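Long-range contact in uncharacterized protein (Legionella longbeachae NSW150, PDB 4JZA), which probably removes the 3-phosphate from phosphatidylinositol 3-phosphate, acting as a phosphoinositide phosphatase in the interplay between pathogen and host lipid metabolism: residues A[1-13]-A[139-151]. Sequence-based numbering, arbitrary orientation.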
HETATM    1  N   MSE A   1      19.102  -1.614  13.211  1.00110.38           N
HETATM    2  CA  MSE A   1      18.238  -0.417  12.864  1.00116.94           C
HETATM    3  C   MSE A   1      18.593   0.761  13.787  1.00119.14           C
HETATM    4  O   MSE A   1      19.783   0.914  14.094  1.00102.84           O
HETATM    5  CB  MSE A   1      16.766  -0.859  12.743  1.00109.60           C
HETATM    6  CG  MSE A   1      16.647  -1.778  11.524  1.00105.66           C
HETATM    7 SE   MSE A   1      16.953  -0.693   9.919  0.51109.34          SE
HETATM    8  CE  MSE A   1      17.819  -1.932   8.673  1.00 92.61           C
ATOM      9  N   GLY A   2      17.634   1.610  14.219  1.00122.07           N
ATOM     10  CA  GLY A   2      18.007   2.920  14.846  1.00115.56           C
ATOM     11  C   GLY A   2      18.498   3.859  13.747  1.00113.39           C
ATOM     12  O   GLY A   2      19.617   4.390  13.819  1.00 93.88           O
ATOM     13  N   LYS A   3      17.650   4.061  12.728  1.00107.21           N
ATOM     14  CA  LYS A   3      18.106   4.569  11.419  1.00 99.29           C
ATOM     15  C   LYS A   3      18.608   6.027  11.446  1.00 90.64           C
ATOM     16  O   LYS A   3      19.420   6.405  10.609  1.00 90.34           O
ATOM     17  CB  LYS A   3      17.021   4.399  10.339  1.00 96.68           C
ATOM     18  CG  LYS A   3      17.539   4.586   8.920  1.00 93.88           C
ATOM     19  CD  LYS A   3      16.412   4.713   7.912  1.00 98.18           C
ATOM     20  CE  LYS A   3      16.891   5.233   6.563  1.00 97.41           C
ATOM     21  NZ  LYS A   3      17.496   4.183   5.703  1.00 94.64           N
ATOM     22  N   GLY A   4      18.124   6.842  12.384  1.00 72.18           N
ATOM     23  CA  GLY A   4      18.580   8.207  12.461  1.00 58.73           C
ATOM     24  C   GLY A   4      17.458   9.183  12.697  1.00 54.42           C
ATOM     25  O   GLY A   4      16.300   8.786  12.923  1.00 45.27           O
ATOM     26  N   ILE A   5      17.826  10.470  12.669  1.00 47.67           N
ATOM     27  CA  ILE A   5      16.949  11.540  13.052  1.00 43.72           C
ATOM     28  C   ILE A   5      17.123  12.752  12.142  1.00 44.67           C
ATOM     29  O   ILE A   5      18.237  13.187  11.855  1.00 41.43           O
ATOM     30  CB  ILE A   5      17.213  11.995  14.495  1.00 43.88           C
ATOM     31  CG1 ILE A   5      17.301  10.799  15.444  1.00 43.79           C
ATOM     32  CG2 ILE A   5      16.098  12.942  14.969  1.00 42.40           C
ATOM     33  CD1 ILE A   5      18.049  11.067  16.731  1.00 44.18           C
ATOM     34  N   ILE A   6      15.999  13.292  11.701  1.00 45.46           N
ATOM     35  CA  ILE A   6      15.999  14.499  10.930  1.00 48.60           C
ATOM     36  C   ILE A   6      15.333  15.601  11.726  1.00 51.06           C
ATOM     37  O   ILE A   6      14.224  15.438  12.269  1.00 53.30           O
ATOM     38  CB  ILE A   6      15.226  14.281   9.646  1.00 52.74           C
ATOM     39  CG1 ILE A   6      15.946  13.203   8.805  1.00 57.41           C
ATOM     40  CG2 ILE A   6      15.069  15.582   8.910  1.00 53.09           C
ATOM     41  CD1 ILE A   6      15.451  13.039   7.374  1.00 57.29           C
ATOM     42  N   VAL A   7      16.020  16.723  11.810  1.00 49.96           N
ATOM     43  CA  VAL A   7      15.486  17.890  12.461  1.00 49.31           C
ATOM     44  C   VAL A   7      15.291  18.917  11.370  1.00 49.13           C
ATOM     45  O   VAL A   7      16.225  19.251  10.652  1.00 49.23           O
ATOM     46  CB  VAL A   7      16.452  18.429  13.502  1.00 54.07           C
ATOM     47  CG1 VAL A   7      15.938  19.736  14.070  1.00 56.08           C
ATOM     48  CG2 VAL A   7      16.668  17.390  14.609  1.00 57.26           C
ATOM     49  N   ARG A   8      14.046  19.353  11.222  1.00 48.08           N
ATOM     50  CA  ARG A   8      13.656  20.287  10.210  1.00 43.78           C
ATOM     51  C   ARG A   8      13.644  21.605  10.888  1.00 45.57           C
ATOM     52  O   ARG A   8      13.039  21.777  11.955  1.00 41.99           O
ATOM     53  CB  ARG A   8      12.269  19.964   9.679  1.00 42.19           C
ATOM     54  CG  ARG A   8      12.223  18.607   8.986  1.00 40.26           C
ATOM     55  CD  ARG A   8      10.835  18.238   8.563  1.00 37.11           C
ATOM     56  NE  ARG A   8      10.328  19.211   7.627  1.00 36.53           N
ATOM     57  CZ  ARG A   8       9.306  20.032   7.879  1.00 40.90           C
ATOM     58  NH1 ARG A   8       8.638  20.034   9.044  1.00 43.85           N
ATOM     59  NH2 ARG A   8       8.922  20.879   6.957  1.00 42.97           N
ATOM     60  N   VAL A   9      14.227  22.558  10.186  1.00 48.69           N
ATOM     61  CA  VAL A   9      14.616  23.818  10.737  1.00 50.67           C
ATOM     62  C   VAL A   9      14.253  24.907   9.732  1.00 48.02           C
ATOM     63  O   VAL A   9      14.554  24.776   8.593  1.00 51.13           O
ATOM     64  CB  VAL A   9      16.109  23.677  10.986  1.00 54.29           C
ATOM     65  CG1 VAL A   9      16.887  24.884  10.540  1.00 63.96           C
ATOM     66  CG2 VAL A   9      16.356  23.336  12.442  1.00 56.08           C
ATOM     67  N   PRO A  10      13.553  25.960  10.135  1.00 51.04           N
ATOM     68  CA  PRO A  10      13.181  26.932   9.141  1.00 52.79           C
ATOM     69  C   PRO A  10      14.353  27.502   8.413  1.00 58.98           C
ATOM     70  O   PRO A  10      15.404  27.734   9.006  1.00 60.89           O
ATOM     71  CB  PRO A  10      12.499  28.050   9.938  1.00 53.09           C
ATOM     72  CG  PRO A  10      12.748  27.753  11.346  1.00 55.40           C
ATOM     73  CD  PRO A  10      12.953  26.277  11.430  1.00 55.40           C
ATOM     74  N   HIS A  11      14.134  27.768   7.130  1.00 68.51           N
ATOM     75  CA  HIS A  11      15.151  28.295   6.275  1.00 73.32           C
ATOM     76  C   HIS A  11      15.630  29.628   6.792  1.00 73.79           C
ATOM     77  O   HIS A  11      14.824  30.492   7.136  1.00 63.37           O
ATOM     78  CB  HIS A  11      14.633  28.464   4.865  1.00 77.95           C
ATOM     79  CG  HIS A  11      15.547  29.259   3.995  1.00 87.50           C
ATOM     80  ND1 HIS A  11      16.671  28.712   3.401  1.00 89.85           N
ATOM     81  CD2 HIS A  11      15.516  30.565   3.634  1.00 84.17           C
ATOM     82  CE1 HIS A  11      17.283  29.650   2.699  1.00 97.69           C
ATOM     83  NE2 HIS A  11      16.602  30.780   2.821  1.00 93.06           N
ATOM     84  N   GLY A  12      16.957  29.747   6.849  1.00 79.56           N
ATOM     85  CA  GLY A  12      17.621  30.989   7.146  1.00 89.60           C
ATOM     86  C   GLY A  12      17.557  31.441   8.587  1.00 96.16           C
ATOM     87  O   GLY A  12      17.616  32.639   8.856  1.00104.85           O
ATOM     88  N   ILE A  13      17.398  30.524   9.529  1.00 95.81           N
ATOM     89  CA  ILE A  13      17.667  30.909  10.894  1.00 95.13           C
ATOM     90  C   ILE A  13      18.963  30.238  11.232  1.00 96.67           C
ATOM     91  O   ILE A  13      19.243  29.113  10.805  1.00 91.84           O
ATOM     92  CB  ILE A  13      16.541  30.633  11.932  1.00 96.29           C
ATOM     93  CG1 ILE A  13      16.476  29.168  12.340  1.00 98.93           C
ATOM     94  CG2 ILE A  13      15.177  31.135  11.440  1.00 96.03           C
ATOM     95  CD1 ILE A  13      15.900  29.009  13.729  1.00 98.83           C
ATOM     96  N   GLY A 139      12.006  -2.451   4.539  1.00 49.99           N
ATOM     97  CA  GLY A 139      13.409  -2.874   4.537  1.00 51.95           C
ATOM     98  C   GLY A 139      14.362  -1.751   4.903  1.00 53.06           C
ATOM     99  O   GLY A 139      15.335  -1.976   5.582  1.00 54.48           O
ATOM    100  N   GLU A 140      14.026  -0.540   4.494  1.00 52.52           N
ATOM    101  CA  GLU A 140      14.894   0.601   4.602  1.00 54.35           C
ATOM    102  C   GLU A 140      14.833   1.174   6.013  1.00 52.21           C
ATOM    103  O   GLU A 140      15.779   1.791   6.449  1.00 51.61           O
ATOM    104  CB  GLU A 140      14.427   1.678   3.620  1.00 63.29           C
ATOM    105  CG  GLU A 140      15.514   2.399   2.828  1.00 79.71           C
ATOM    106  CD  GLU A 140      14.947   3.486   1.875  1.00 98.61           C
ATOM    107  OE1 GLU A 140      14.124   4.334   2.309  1.00 98.63           O
ATOM    108  OE2 GLU A 140      15.315   3.513   0.672  1.00113.15           O
ATOM    109  N   GLY A 141      13.728   0.983   6.734  1.00 47.22           N
ATOM    110  CA  GLY A 141      13.565   1.628   8.037  1.00 46.27           C
ATOM    111  C   GLY A 141      13.043   3.059   7.963  1.00 44.91           C
ATOM    112  O   GLY A 141      12.869   3.596   6.891  1.00 44.66           O
ATOM    113  N   ARG A 142      12.835   3.702   9.112  1.00 42.48           N
ATOM    114  CA  ARG A 142      12.297   5.065   9.162  1.00 40.54           C
ATOM    115  C   ARG A 142      13.130   5.976  10.050  1.00 41.07           C
ATOM    116  O   ARG A 142      13.493   5.583  11.167  1.00 38.69           O
ATOM    117  CB  ARG A 142      10.863   5.039   9.725  1.00 40.67           C
ATOM    118  CG  ARG A 142      10.067   6.338   9.575  1.00 39.58           C
ATOM    119  CD  ARG A 142       8.759   6.264  10.355  1.00 42.23           C
ATOM    120  NE  ARG A 142       7.738   7.237   9.927  1.00 39.90           N
ATOM    121  CZ  ARG A 142       6.422   7.121  10.177  1.00 40.80           C
ATOM    122  NH1 ARG A 142       5.929   6.102  10.867  1.00 43.19           N
ATOM    123  NH2 ARG A 142       5.568   8.016   9.707  1.00 42.19           N
ATOM    124  N   TYR A 143      13.397   7.187   9.554  1.00 41.79           N
ATOM    125  CA  TYR A 143      14.003   8.271  10.320  1.00 42.63           C
ATOM    126  C   TYR A 143      12.993   8.874  11.265  1.00 42.61           C
ATOM    127  O   TYR A 143      11.890   9.136  10.853  1.00 38.15           O
ATOM    128  CB  TYR A 143      14.413   9.415   9.402  1.00 46.92           C
ATOM    129  CG  TYR A 143      15.703   9.225   8.679  1.00 53.63           C
ATOM    130  CD1 TYR A 143      16.901   9.652   9.251  1.00 59.84           C
ATOM    131  CD2 TYR A 143      15.731   8.672   7.402  1.00 60.08           C
ATOM    132  CE1 TYR A 143      18.094   9.496   8.597  1.00 63.92           C
ATOM    133  CE2 TYR A 143      16.923   8.518   6.731  1.00 66.70           C
ATOM    134  CZ  TYR A 143      18.091   8.923   7.345  1.00 70.63           C
ATOM    135  OH  TYR A 143      19.266   8.763   6.700  1.00 84.92           O
ATOM    136  N   ASP A 144      13.395   9.143  12.517  1.00 44.69           N
ATOM    137  CA  ASP A 144      12.602   9.999  13.410  1.00 44.50           C
ATOM    138  C   ASP A 144      12.662  11.424  12.901  1.00 43.43           C
ATOM    139  O   ASP A 144      13.620  11.885  12.249  1.00 37.14           O
ATOM    140  CB  ASP A 144      13.118  10.048  14.858  1.00 48.11           C
ATOM    141  CG  ASP A 144      13.233   8.684  15.524  1.00 47.82           C
ATOM    142  OD1 ASP A 144      12.625   7.704  15.090  1.00 52.76           O
ATOM    143  OD2 ASP A 144      13.953   8.609  16.535  1.00 51.65           O
ATOM    144  N   LEU A 145      11.623  12.142  13.278  1.00 48.88           N
ATOM    145  CA  LEU A 145      11.346  13.445  12.717  1.00 47.99           C
ATOM    146  C   LEU A 145      11.112  14.432  13.800  1.00 43.83           C
ATOM    147  O   LEU A 145      10.284  14.186  14.678  1.00 42.72           O
ATOM    148  CB  LEU A 145      10.087  13.343  11.893  1.00 51.95           C
ATOM    149  CG  LEU A 145      10.002  14.384  10.805  1.00 56.32           C
ATOM    150  CD1 LEU A 145      11.021  14.104   9.717  1.00 56.51           C
ATOM    151  CD2 LEU A 145       8.611  14.259  10.228  1.00 62.50           C
ATOM    152  N   VAL A 146      11.869  15.519  13.757  1.00 42.50           N
ATOM    153  CA  VAL A 146      11.729  16.609  14.719  1.00 41.51           C
ATOM    154  C   VAL A 146      11.560  17.854  13.896  1.00 38.51           C
ATOM    155  O   VAL A 146      12.277  18.037  12.937  1.00 37.02           O
ATOM    156  CB  VAL A 146      12.997  16.777  15.575  1.00 43.12           C
ATOM    157  CG1 VAL A 146      12.844  17.954  16.512  1.00 43.54           C
ATOM    158  CG2 VAL A 146      13.314  15.518  16.357  1.00 42.38           C
ATOM    159  N   THR A 147      10.604  18.688  14.243  1.00 39.99           N
ATOM    160  CA  THR A 147      10.424  19.952  13.542  1.00 41.66           C
ATOM    161  C   THR A 147      10.542  21.126  14.539  1.00 45.21           C
ATOM    162  O   THR A 147       9.781  21.271  15.489  1.00 46.16           O
ATOM    163  CB  THR A 147       9.084  20.012  12.766  1.00 40.23           C
ATOM    164  OG1 THR A 147       9.006  18.943  11.769  1.00 36.52           O
ATOM    165  CG2 THR A 147       8.950  21.380  12.080  1.00 39.17           C
ATOM    166  N   LEU A 148      11.492  22.002  14.251  1.00 47.06           N
ATOM    167  CA  LEU A 148      11.768  23.141  15.104  1.00 48.67           C
ATOM    168  C   LEU A 148      11.147  24.412  14.564  1.00 46.36           C
ATOM    169  O   LEU A 148      11.365  24.793  13.426  1.00 45.09           O
ATOM    170  CB  LEU A 148      13.273  23.331  15.246  1.00 52.32           C
ATOM    171  CG  LEU A 148      13.761  24.480  16.118  1.00 55.30           C
ATOM    172  CD1 LEU A 148      15.136  24.148  16.662  1.00 57.65           C
ATOM    173  CD2 LEU A 148      13.810  25.772  15.326  1.00 54.64           C
ATOM    174  N   LEU A 149      10.363  25.056  15.414  1.00 50.26           N
ATOM    175  CA  LEU A 149       9.702  26.305  15.097  1.00 53.58           C
ATOM    176  C   LEU A 149      10.059  27.353  16.138  1.00 53.52           C
ATOM    177  O   LEU A 149       9.991  27.078  17.334  1.00 50.93           O
ATOM    178  CB  LEU A 149       8.195  26.090  15.091  1.00 56.31           C
ATOM    179  CG  LEU A 149       7.340  26.996  14.221  1.00 57.03           C
ATOM    180  CD1 LEU A 149       7.950  27.128  12.845  1.00 60.38           C
ATOM    181  CD2 LEU A 149       5.941  26.427  14.129  1.00 60.91           C
ATOM    182  N   PRO A 150      10.457  28.606  15.640  1.00 54.51           N
ATOM    183  CA  PRO A 150      10.706  29.597  16.698  1.00 55.73           C
ATOM    184  C   PRO A 150       9.418  30.232  17.206  1.00 56.28           C
ATOM    185  O   PRO A 150       8.622  30.724  16.426  1.00 53.54           O
ATOM    186  CB  PRO A 150      11.552  30.644  15.997  1.00 56.00           C
ATOM    187  CG  PRO A 150      10.918  30.744  14.675  1.00 57.60           C
ATOM    188  CD  PRO A 150      10.760  29.310  14.297  1.00 55.25           C
HETATM  189  N   MSE A 151       9.220  30.195  18.516  1.00 62.45           N
HETATM  190  CA  MSE A 151       8.101  30.839  19.155  1.00 67.02           C
HETATM  191  C   MSE A 151       8.520  31.162  20.544  1.00 65.22           C
HETATM  192  O   MSE A 151       9.283  30.370  21.105  1.00 70.25           O
HETATM  193  CB  MSE A 151       7.039  29.783  19.321  1.00 70.85           C
HETATM  194  CG  MSE A 151       6.140  29.664  18.114  1.00 78.30           C
HETATM  195 SE   MSE A 151       4.573  28.706  18.782  0.93 96.68          SE
HETATM  196  CE  MSE A 151       4.085  27.803  17.113  1.00 84.73           C
TER
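The hydroxyl OG1 of T147 has two hydrogen-bond partners: R8 NH1 donates to it at 3.0 Å, and H604 ND1 is bonded to it as well. OG1 lies in the guanidinium plane, at its edge, with the N-H...O angle at 150°. The two side chains run alongside each other, and a bend at chi3 (61°) turns the end of R8 back to the threonine. R8 NH2 reaches S602 O, while Y35 makes a cation-pi contact with R8, so the buried guanidinium is held by several neighbours. The backbones of strands 5-10 and 144-150 are zipped in parallel: D144 N bonds to G4 O, then I6 and R8 each donate and accept, ending with L148 N on R8 O at 2.8 Å. On the same face as R8 and T147, I6 CD1 sits over the Y143 ring, 4.3 Å from its centroid, in a CH-pi contact. On the opposite face V7 CG2 meets V146 CB at 3.8 Å, and I5 packs beside V146, with the polar D144 on the same face bonded through OD1 to S166 N. Nearer the N-terminus, the K3 chain, extended until a last bend at chi4 (81°), passes Y143 obliquely, and NZ hydrogen-bonds E140 O at 3.0 Å, in the last residue of helix 122-140. Strand 31-35 flanks 5-10, and 159-166 flanks 144-150; the pair thus illustrates parallel strand pairing inside the large mixed sheet of an alpha/beta fold.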